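Local coordinates for Mll8193 protein (Mesorhizobium loti, PDB 3FH1), which is of unknown function but has an NTF2-like, SnoaL-type fold, a curved sheet and helices around a pocket that probably takes a small ligand, at residues 27-32 and 36-41; 84-89 and 93-98; 97-100 and 106-109. One frame throughout, in Å; residues are numbered along the deposited sequence.

How the interactions relate
Three short-range contacts follow one another along the chain. Interaction 1 (27-32 with 36-41) closes the turn between helix 16-31 and the short helix 38-41. Interaction 2 (84-89 with 93-98) zips up the hairpin of strands 80-89 and 92-100, and interaction 3 (97-100 with 106-109) closes the next hairpin, to strand 106-116; none encloses another, but these two share Trp97 and Arg98 on strand 92-100. A salt bridge from Glu84 OE2 to Arg108 NE, 2.8 Å, spans the middle strand. Interaction 1 meets the sheet through Asn27, which packs on Thr86 and Ile95. Both hairpins also touch the second subunit, whereas interaction 1 is not touched by it.

Interaction 1 of 3, residues 27-32 and 36-41; sequences NDVFQL and AALPEL. With EDO (1,2-ethanediol), chain D.
Val29, in the last turn of helix 16-31, faces Ala37 in the segment 36-41, and their CA atoms are 6.9 Å apart, the nearest approach of the two backbones. The backbone bonds of the two turns run within each segment: Gln31 N bonds to Asn27 O and Leu32 N to Asp28 O, while Leu41 N reaches Leu38 O in the short, weakly bonded turn of 38-41. What crosses between them is carbon against carbon. Val29 carries it with both methyls. CG1 stands anti to the backbone N (chi1 161°) and comes up against Leu38 CG at 4.0 Å, and CG2 lies 4.0 Å from Leu38 CD2 while also meeting Ala37 CB at 4.1 Å. The two branched side chains cross at about a right angle, with the fork of the valine against the branch point of the leucine. Val29 CG1 also sits over the centre of the Phe30 ring within its own helix. Helix 63-75 adds to this apolar cluster, with Ala74 against Val29 and Phe30 and with Trp70 and Ser71 against Leu38. On the other side of the short helix, Pro39 O accepts a 2.9 Å hydrogen bond from O1 of an ethanediol, probably from the crystallisation liquor. Between these two segments the contact is aliphatic, so it depends on shape fit and burial and fixes no direction as a hydrogen bond would.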
loop_
_atom_site.group_PDB
_atom_site.type_symbol
_atom_site.label_atom_id
_atom_site.label_comp_id
_atom_site.label_asym_id
_atom_site.label_seq_id
_atom_site.Cartn_x
_atom_site.Cartn_y
_atom_site.Cartn_z
ATOM N N ASN A 27 -4.062 9.136 12.652
ATOM C CA ASN A 27 -4.048 10.206 11.657
ATOM C C ASN A 27 -4.075 11.594 12.308
ATOM O O ASN A 27 -3.435 12.538 11.828
ATOM C CB ASN A 27 -5.195 9.998 10.674
ATOM C CG ASN A 27 -4.901 8.923 9.643
ATOM O OD1 ASN A 27 -3.715 8.611 9.355
ATOM N ND2 ASN A 27 -5.957 8.403 9.044
ATOM N N ASP A 28 -4.839 11.730 13.406
ATOM C CA ASP A 28 -4.946 13.016 14.099
ATOM C C ASP A 28 -3.607 13.456 14.642
ATOM O O ASP A 28 -3.343 14.641 14.704
ATOM C CB ASP A 28 -5.914 12.970 15.268
ATOM C CG ASP A 28 -7.370 13.046 14.858
ATOM O OD1 ASP A 28 -7.663 13.368 13.685
ATOM O OD2 ASP A 28 -8.225 12.765 15.743
ATOM N N VAL A 29 -2.724 12.520 14.995
ATOM C CA VAL A 29 -1.401 12.922 15.487
ATOM C C VAL A 29 -0.721 13.818 14.446
ATOM O O VAL A 29 -0.111 14.836 14.783
ATOM C CB VAL A 29 -0.509 11.691 15.775
ATOM C CG1 VAL A 29 1.017 12.101 15.828
ATOM C CG2 VAL A 29 -0.989 10.964 17.045
ATOM N N PHE A 30 -0.860 13.448 13.185
ATOM C CA PHE A 30 -0.185 14.156 12.102
ATOM C C PHE A 30 -0.922 15.407 11.706
ATOM O O PHE A 30 -0.298 16.419 11.418
ATOM C CB PHE A 30 0.095 13.204 10.924
ATOM C CG PHE A 30 0.904 12.057 11.352
ATOM C CD1 PHE A 30 2.271 12.156 11.444
ATOM C CD2 PHE A 30 0.295 10.908 11.795
ATOM C CE1 PHE A 30 3.019 11.100 11.942
ATOM C CE2 PHE A 30 1.052 9.867 12.315
ATOM C CZ PHE A 30 2.408 9.978 12.363
ATOM N N GLN A 31 -2.237 15.319 11.659
ATOM C CA GLN A 31 -3.064 16.479 11.281
ATOM C C GLN A 31 -2.982 17.595 12.305
ATOM O O GLN A 31 -2.961 18.774 11.933
ATOM C CB GLN A 31 -4.503 16.045 11.118
ATOM C CG GLN A 31 -4.714 15.043 9.975
ATOM C CD GLN A 31 -4.291 15.604 8.612
ATOM O OE1 GLN A 31 -4.822 16.625 8.156
ATOM N NE2 GLN A 31 -3.329 14.966 7.984
ATOM N N LEU A 32 -2.904 17.237 13.590
ATOM C CA LEU A 32 -2.822 18.191 14.683
ATOM C C LEU A 32 -1.387 18.489 15.120
ATOM O O LEU A 32 -1.165 19.307 15.996
ATOM C CB LEU A 32 -3.612 17.661 15.879
ATOM C CG LEU A 32 -5.096 17.388 15.599
ATOM C CD1 LEU A 32 -5.722 16.818 16.853
ATOM C CD2 LEU A 32 -5.836 18.636 15.152
ATOM N N ALA A 36 1.118 13.408 21.404
ATOM C CA ALA A 36 0.753 12.898 22.737
ATOM C C ALA A 36 0.110 11.501 22.714
ATOM O O ALA A 36 0.430 10.671 23.548
ATOM C CB ALA A 36 -0.181 13.915 23.456
ATOM N N ALA A 37 -0.756 11.223 21.744
ATOM C CA ALA A 37 -1.411 9.889 21.643
ATOM C C ALA A 37 -0.539 8.740 21.201
ATOM O O ALA A 37 -0.979 7.563 21.262
ATOM C CB ALA A 37 -2.668 9.953 20.678
ATOM N N LEU A 38 0.647 9.006 20.669
ATOM C CA LEU A 38 1.351 7.919 20.038
ATOM C C LEU A 38 1.620 6.724 20.935
ATOM O O LEU A 38 1.324 5.596 20.535
ATOM C CB LEU A 38 2.628 8.329 19.295
ATOM C CG LEU A 38 2.499 9.112 18.007
ATOM C CD1 LEU A 38 3.882 9.707 17.664
ATOM C CD2 LEU A 38 1.899 8.218 16.875
ATOM N N PRO A 39 2.176 6.948 22.139
ATOM C CA PRO A 39 2.516 5.748 22.903
ATOM C C PRO A 39 1.387 4.786 23.203
ATOM O O PRO A 39 1.588 3.570 23.118
ATOM C CB PRO A 39 3.074 6.315 24.192
ATOM C CG PRO A 39 3.567 7.658 23.841
ATOM C CD PRO A 39 2.635 8.181 22.808
ATOM N N GLU A 40 0.194 5.304 23.505
ATOM C CA GLU A 40 -0.905 4.405 23.851
ATOM C C GLU A 40 -1.427 3.614 22.658
ATOM O O GLU A 40 -2.076 2.569 22.818
ATOM C CB GLU A 40 -2.011 5.216 24.508
ATOM C CG GLU A 40 -2.771 6.095 23.554
ATOM C CD GLU A 40 -3.517 7.254 24.273
ATOM O OE1 GLU A 40 -2.887 8.004 25.037
ATOM O OE2 GLU A 40 -4.718 7.397 24.008
ATOM N N LEU A 41 -1.123 4.074 21.448
ATOM C CA LEU A 41 -1.603 3.421 20.226
ATOM C C LEU A 41 -0.643 2.351 19.692
ATOM O O LEU A 41 -1.003 1.648 18.753
ATOM C CB LEU A 41 -1.798 4.446 19.102
ATOM C CG LEU A 41 -2.811 5.550 19.328
ATOM C CD1 LEU A 41 -2.763 6.488 18.134
ATOM C CD2 LEU A 41 -4.189 4.940 19.503
HETATM C C1 EDO D . 1.461 1.743 25.975
HETATM O O1 EDO D . 0.620 1.433 24.825
HETATM C C2 EDO D . 0.636 1.834 27.240
HETATM O O2 EDO D . -0.528 2.668 27.025
#

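Interaction 2 of 3, residues 84-89 and 93-98; sequences EETFVA and ATIRWR
Arg96 stands between two carboxylates on neighbouring residues, Glu84 and Glu85. NH1 gives a 2.9 Å salt bridge to Glu84 OE1, which it meets from above the carboxylate plane, 40° out of it. NH2 makes a weak one to Glu85 OE1 at 3.4 Å. The Arg96 side chain bends at chi3 (-68°), and one face of the guanidinium lies over Glu85 CB, off centre toward its rim. Each glutamate has a second charged partner through OE2: Arg108 for Glu84, and Arg92 of the second subunit for Glu85.

Beneath this network Arg96 O accepts from both Glu84 N (2.8 Å) and Glu85 N (3.3 Å), which approach from the same face of its plane, while Arg96 N bonds to Glu85 O. Two residues opposite one make a classic beta bulge, which puts both carboxylates within range of one arginine. Beyond it the antiparallel ladder is regular, and Phe87 and Thr94 exchange a pair of backbone hydrogen bonds. A water lies within hydrogen-bonding distance of Glu85 O and OE1 and is hydrogen-bonded to Thr94 OG1 at 2.7 Å.

Packing completes the strand pair. Thr94 OG1 lies at the edge of the Phe87 ring, 3.5 Å from Phe87 CB, and Arg92 of the second subunit makes a cation-pi contact with that ring. On the opposite face Thr86 and Ile95 run side by side, and Val88 CG2 touches Ala93 CB at 4.0 Å; helix 16-31 covers this face through Thr19, Met23 and Asn27. The hairpin is therefore two-sided: charged groups, the Phe87 ring and a water on the face that meets the other subunit, mostly aliphatic groups against the helix, with the Thr86 hydroxyl weakly bonded to Asn27. Arg96 probably offsets the repulsion between two adjacent carboxylates, each also shared with a second arginine.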
loop_
_atom_site.group_PDB
_atom_site.type_symbol
_atom_site.label_atom_id
_atom_site.label_comp_id
_atom_site.label_asym_id
_atom_site.label_seq_id
_atom_site.Cartn_x
_atom_site.Cartn_y
_atom_site.Cartn_z
ATOM N N GLU A 84 -5.631 11.052 1.650
ATOM C CA GLU A 84 -6.360 10.707 0.444
ATOM C C GLU A 84 -7.477 9.710 0.747
ATOM O O GLU A 84 -8.624 9.905 0.321
ATOM C CB GLU A 84 -5.442 10.169 -0.653
ATOM C CG GLU A 84 -4.480 11.184 -1.170
ATOM C CD GLU A 84 -3.566 10.614 -2.274
ATOM O OE1 GLU A 84 -3.557 9.375 -2.466
ATOM O OE2 GLU A 84 -2.872 11.409 -2.925
ATOM N N GLU A 85 -7.157 8.644 1.464
ATOM C CA GLU A 85 -8.144 7.624 1.783
ATOM C C GLU A 85 -7.626 6.733 2.870
ATOM O O GLU A 85 -6.492 6.261 2.783
ATOM C CB GLU A 85 -8.459 6.729 0.581
ATOM C CG GLU A 85 -9.625 5.755 0.841
ATOM C CD GLU A 85 -9.700 4.686 -0.241
ATOM O OE1 GLU A 85 -8.665 4.081 -0.569
ATOM O OE2 GLU A 85 -10.792 4.413 -0.657
ATOM N N THR A 86 -8.475 6.453 3.850
ATOM C CA THR A 86 -8.205 5.404 4.842
ATOM C C THR A 86 -9.215 4.307 4.598
ATOM O O THR A 86 -10.438 4.577 4.628
ATOM C CB THR A 86 -8.363 5.898 6.292
ATOM O OG1 THR A 86 -7.468 6.989 6.533
ATOM C CG2 THR A 86 -8.111 4.789 7.273
ATOM N N PHE A 87 -8.721 3.113 4.326
ATOM C CA PHE A 87 -9.531 1.902 4.081
ATOM C C PHE A 87 -9.204 0.873 5.166
ATOM O O PHE A 87 -8.027 0.566 5.394
ATOM C CB PHE A 87 -9.274 1.293 2.701
ATOM C CG PHE A 87 -9.950 -0.044 2.526
ATOM C CD1 PHE A 87 -11.300 -0.082 2.326
ATOM C CD2 PHE A 87 -9.222 -1.232 2.610
ATOM C CE1 PHE A 87 -11.979 -1.299 2.215
ATOM C CE2 PHE A 87 -9.856 -2.457 2.482
ATOM C CZ PHE A 87 -11.234 -2.497 2.287
ATOM N N VAL A 88 -10.230 0.400 5.847
ATOM C CA VAL A 88 -10.087 -0.544 6.973
ATOM C C VAL A 88 -10.772 -1.842 6.715
ATOM O O VAL A 88 -11.907 -1.839 6.226
ATOM C CB VAL A 88 -10.704 0.125 8.245
ATOM C CG1 VAL A 88 -10.768 -0.836 9.387
ATOM C CG2 VAL A 88 -9.901 1.398 8.585
ATOM N N ALA A 89 -10.145 -2.943 7.105
ATOM C CA ALA A 89 -10.768 -4.249 7.051
ATOM C C ALA A 89 -10.164 -5.114 8.147
ATOM O O ALA A 89 -8.977 -5.422 8.128
ATOM C CB ALA A 89 -10.607 -4.900 5.647
ATOM N N ALA A 93 -5.379 -1.849 7.807
ATOM C CA ALA A 93 -5.820 -0.665 7.149
ATOM C C ALA A 93 -4.803 -0.204 6.175
ATOM O O ALA A 93 -3.620 -0.526 6.265
ATOM C CB ALA A 93 -6.039 0.440 8.153
ATOM N N THR A 94 -5.284 0.522 5.183
ATOM C CA THR A 94 -4.364 1.261 4.298
ATOM C C THR A 94 -4.679 2.764 4.422
ATOM O O THR A 94 -5.832 3.144 4.570
ATOM C CB THR A 94 -4.449 0.821 2.794
ATOM O OG1 THR A 94 -5.771 1.067 2.259
ATOM C CG2 THR A 94 -4.053 -0.605 2.634
ATOM N N ILE A 95 -3.644 3.584 4.443
ATOM C CA ILE A 95 -3.832 5.041 4.518
ATOM C C ILE A 95 -3.034 5.631 3.404
ATOM O O ILE A 95 -1.787 5.566 3.421
ATOM C CB ILE A 95 -3.332 5.671 5.845
ATOM C CG1 ILE A 95 -3.929 4.924 7.066
ATOM C CG2 ILE A 95 -3.644 7.135 5.848
ATOM C CD1 ILE A 95 -3.183 5.254 8.397
ATOM N N ARG A 96 -3.748 6.117 2.380
ATOM C CA ARG A 96 -3.091 6.871 1.297
ATOM C C ARG A 96 -3.029 8.326 1.677
ATOM O O ARG A 96 -3.986 8.902 2.193
ATOM C CB ARG A 96 -3.792 6.689 -0.056
ATOM C CG ARG A 96 -3.511 5.347 -0.731
ATOM C CD ARG A 96 -4.114 5.384 -2.126
ATOM N NE ARG A 96 -5.574 5.424 -2.234
ATOM C CZ ARG A 96 -6.280 6.419 -2.785
ATOM N NH1 ARG A 96 -5.729 7.561 -3.106
ATOM N NH2 ARG A 96 -7.590 6.287 -2.982
ATOM N N TRP A 97 -1.891 8.941 1.370
ATOM C CA TRP A 97 -1.574 10.307 1.727
ATOM C C TRP A 97 -0.707 11.029 0.727
ATOM O O TRP A 97 -0.107 10.435 -0.156
ATOM C CB TRP A 97 -0.912 10.345 3.128
ATOM C CG TRP A 97 0.188 9.358 3.339
ATOM C CD1 TRP A 97 0.094 8.218 4.088
ATOM C CD2 TRP A 97 1.567 9.437 2.916
ATOM N NE1 TRP A 97 1.280 7.550 4.105
ATOM C CE2 TRP A 97 2.208 8.276 3.414
ATOM C CE3 TRP A 97 2.313 10.339 2.165
ATOM C CZ2 TRP A 97 3.559 8.008 3.165
ATOM C CZ3 TRP A 97 3.637 10.062 1.920
ATOM C CH2 TRP A 97 4.243 8.940 2.433
ATOM N N ARG A 98 -0.674 12.356 0.863
ATOM C CA ARG A 98 0.263 13.226 0.180
ATOM C C ARG A 98 1.030 13.979 1.267
ATOM O O ARG A 98 0.421 14.624 2.139
ATOM C CB ARG A 98 -0.443 14.208 -0.740
ATOM C CG ARG A 98 0.553 15.162 -1.374
ATOM C CD ARG A 98 -0.083 16.124 -2.337
ATOM N NE ARG A 98 -0.850 15.521 -3.422
ATOM C CZ ARG A 98 -0.315 15.242 -4.604
ATOM N NH1 ARG A 98 0.969 15.486 -4.836
ATOM N NH2 ARG A 98 -1.065 14.740 -5.568
HETATM O O HOH W 1 -6.274 3.576 1.465
#

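Interaction 3 of 3, residues 97-100 and 106-109; sequences WRYW and SVRG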
loop_
_atom_site.group_PDB
_atom_site.type_symbol
_atom_site.label_atom_id
_atom_site.label_comp_id
_atom_site.label_asym_id
_atom_site.label_seq_id
_atom_site.Cartn_x
_atom_site.Cartn_y
_atom_site.Cartn_z
ATOM N N TRP A 97 -1.891 8.941 1.370
ATOM C CA TRP A 97 -1.574 10.307 1.727
ATOM C C TRP A 97 -0.707 11.029 0.727
ATOM O O TRP A 97 -0.107 10.435 -0.156
ATOM C CB TRP A 97 -0.912 10.345 3.128
ATOM C CG TRP A 97 0.188 9.358 3.339
ATOM C CD1 TRP A 97 0.094 8.218 4.088
ATOM C CD2 TRP A 97 1.567 9.437 2.916
ATOM N NE1 TRP A 97 1.280 7.550 4.105
ATOM C CE2 TRP A 97 2.208 8.276 3.414
ATOM C CE3 TRP A 97 2.313 10.339 2.165
ATOM C CZ2 TRP A 97 3.559 8.008 3.165
ATOM C CZ3 TRP A 97 3.637 10.062 1.920
ATOM C CH2 TRP A 97 4.243 8.940 2.433
ATOM N N ARG A 98 -0.674 12.356 0.863
ATOM C CA ARG A 98 0.263 13.226 0.180
ATOM C C ARG A 98 1.030 13.979 1.267
ATOM O O ARG A 98 0.421 14.624 2.139
ATOM C CB ARG A 98 -0.443 14.208 -0.740
ATOM C CG ARG A 98 0.553 15.162 -1.374
ATOM C CD ARG A 98 -0.083 16.124 -2.337
ATOM N NE ARG A 98 -0.850 15.521 -3.422
ATOM C CZ ARG A 98 -0.315 15.242 -4.604
ATOM N NH1 ARG A 98 0.969 15.486 -4.836
ATOM N NH2 ARG A 98 -1.065 14.740 -5.568
ATOM N N TYR A 99 2.347 13.835 1.237
ATOM C CA TYR A 99 3.242 14.507 2.198
ATOM C C TYR A 99 3.816 15.755 1.552
ATOM O O TYR A 99 4.366 15.696 0.440
ATOM C CB TYR A 99 4.373 13.535 2.574
ATOM C CG TYR A 99 5.416 14.120 3.495
ATOM C CD1 TYR A 99 5.081 14.540 4.742
ATOM C CD2 TYR A 99 6.766 14.190 3.112
ATOM C CE1 TYR A 99 6.021 15.054 5.613
ATOM C CE2 TYR A 99 7.737 14.730 3.976
ATOM C CZ TYR A 99 7.354 15.143 5.239
ATOM O OH TYR A 99 8.274 15.667 6.143
ATOM N N TRP A 100 3.721 16.874 2.280
ATOM C CA TRP A 100 4.240 18.158 1.845
ATOM C C TRP A 100 5.476 18.463 2.648
ATOM O O TRP A 100 5.456 18.445 3.872
ATOM C CB TRP A 100 3.213 19.271 2.040
ATOM C CG TRP A 100 2.012 19.115 1.212
ATOM C CD1 TRP A 100 0.872 18.411 1.515
ATOM C CD2 TRP A 100 1.784 19.714 -0.056
ATOM N NE1 TRP A 100 -0.027 18.530 0.496
ATOM C CE2 TRP A 100 0.508 19.318 -0.484
ATOM C CE3 TRP A 100 2.550 20.531 -0.885
ATOM C CZ2 TRP A 100 -0.037 19.730 -1.699
ATOM C CZ3 TRP A 100 2.012 20.924 -2.091
ATOM C CH2 TRP A 100 0.719 20.537 -2.474
ATOM N N SER A 106 5.967 17.910 -2.825
ATOM C CA SER A 106 5.161 16.895 -2.176
ATOM C C SER A 106 5.445 15.568 -2.810
ATOM O O SER A 106 6.088 15.513 -3.871
ATOM C CB SER A 106 3.664 17.186 -2.282
ATOM O OG SER A 106 3.177 17.007 -3.603
ATOM N N VAL A 107 4.993 14.515 -2.147
ATOM C CA VAL A 107 5.067 13.172 -2.681
ATOM C C VAL A 107 3.851 12.363 -2.180
ATOM O O VAL A 107 3.421 12.485 -1.030
ATOM C CB VAL A 107 6.403 12.450 -2.345
ATOM C CG1 VAL A 107 6.607 12.293 -0.809
ATOM C CG2 VAL A 107 6.490 11.095 -3.075
ATOM N N ARG A 108 3.247 11.578 -3.065
ATOM C CA ARG A 108 2.197 10.662 -2.634
ATOM C C ARG A 108 2.774 9.378 -2.077
ATOM O O ARG A 108 3.812 8.884 -2.528
ATOM C CB ARG A 108 1.248 10.375 -3.782
ATOM C CG ARG A 108 0.572 11.556 -4.416
ATOM C CD ARG A 108 -0.309 11.129 -5.564
ATOM N NE ARG A 108 -1.503 10.404 -5.142
ATOM C CZ ARG A 108 -2.111 9.486 -5.890
ATOM N NH1 ARG A 108 -1.668 9.197 -7.088
ATOM N NH2 ARG A 108 -3.190 8.876 -5.439
ATOM N N GLY A 109 2.051 8.798 -1.125
ATOM C CA GLY A 109 2.469 7.552 -0.458
ATOM C C GLY A 109 1.337 6.819 0.173
ATOM O O GLY A 109 0.158 7.202 0.072
#
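Trp97 lays one face of its indole on Gly109 in this antiparallel beta hairpin, part of the curved sheet of the NTF2-like fold. Its chi1 of 48° sets CG between the backbone N and the carbonyl carbon and turns the ring across to the partner strand, where Gly109 CA makes a CH-pi contact 3.5 Å from the centroid of the six-membered ring, 8° off the normal. Gly109, having no side chain, presents its bare backbone to the ring face. The indole NE1 is hydrogen-bonded to Asn111 OD1.

At the other end Trp100 also offers a face, to Ser106 CB, off centre toward the rim. On the same side of the sheet the Arg98 guanidinium takes Arg108 CG over one face, the two guanidinium planes 24° apart. The two like charges are probably compensated by carboxylates: for Arg98, Asp56 of the second subunit; for Arg108, Glu84 of the same chain and Glu49 of the second subunit. Tyr99 and Val107, on the Trp97 side, pair through two backbone bonds, the shorter being Tyr99 N to Val107 O at 2.8 Å. Ser106 OG lies in the guanidinium plane of Arg98, at its edge, and accepts from NH1 at 3.0 Å.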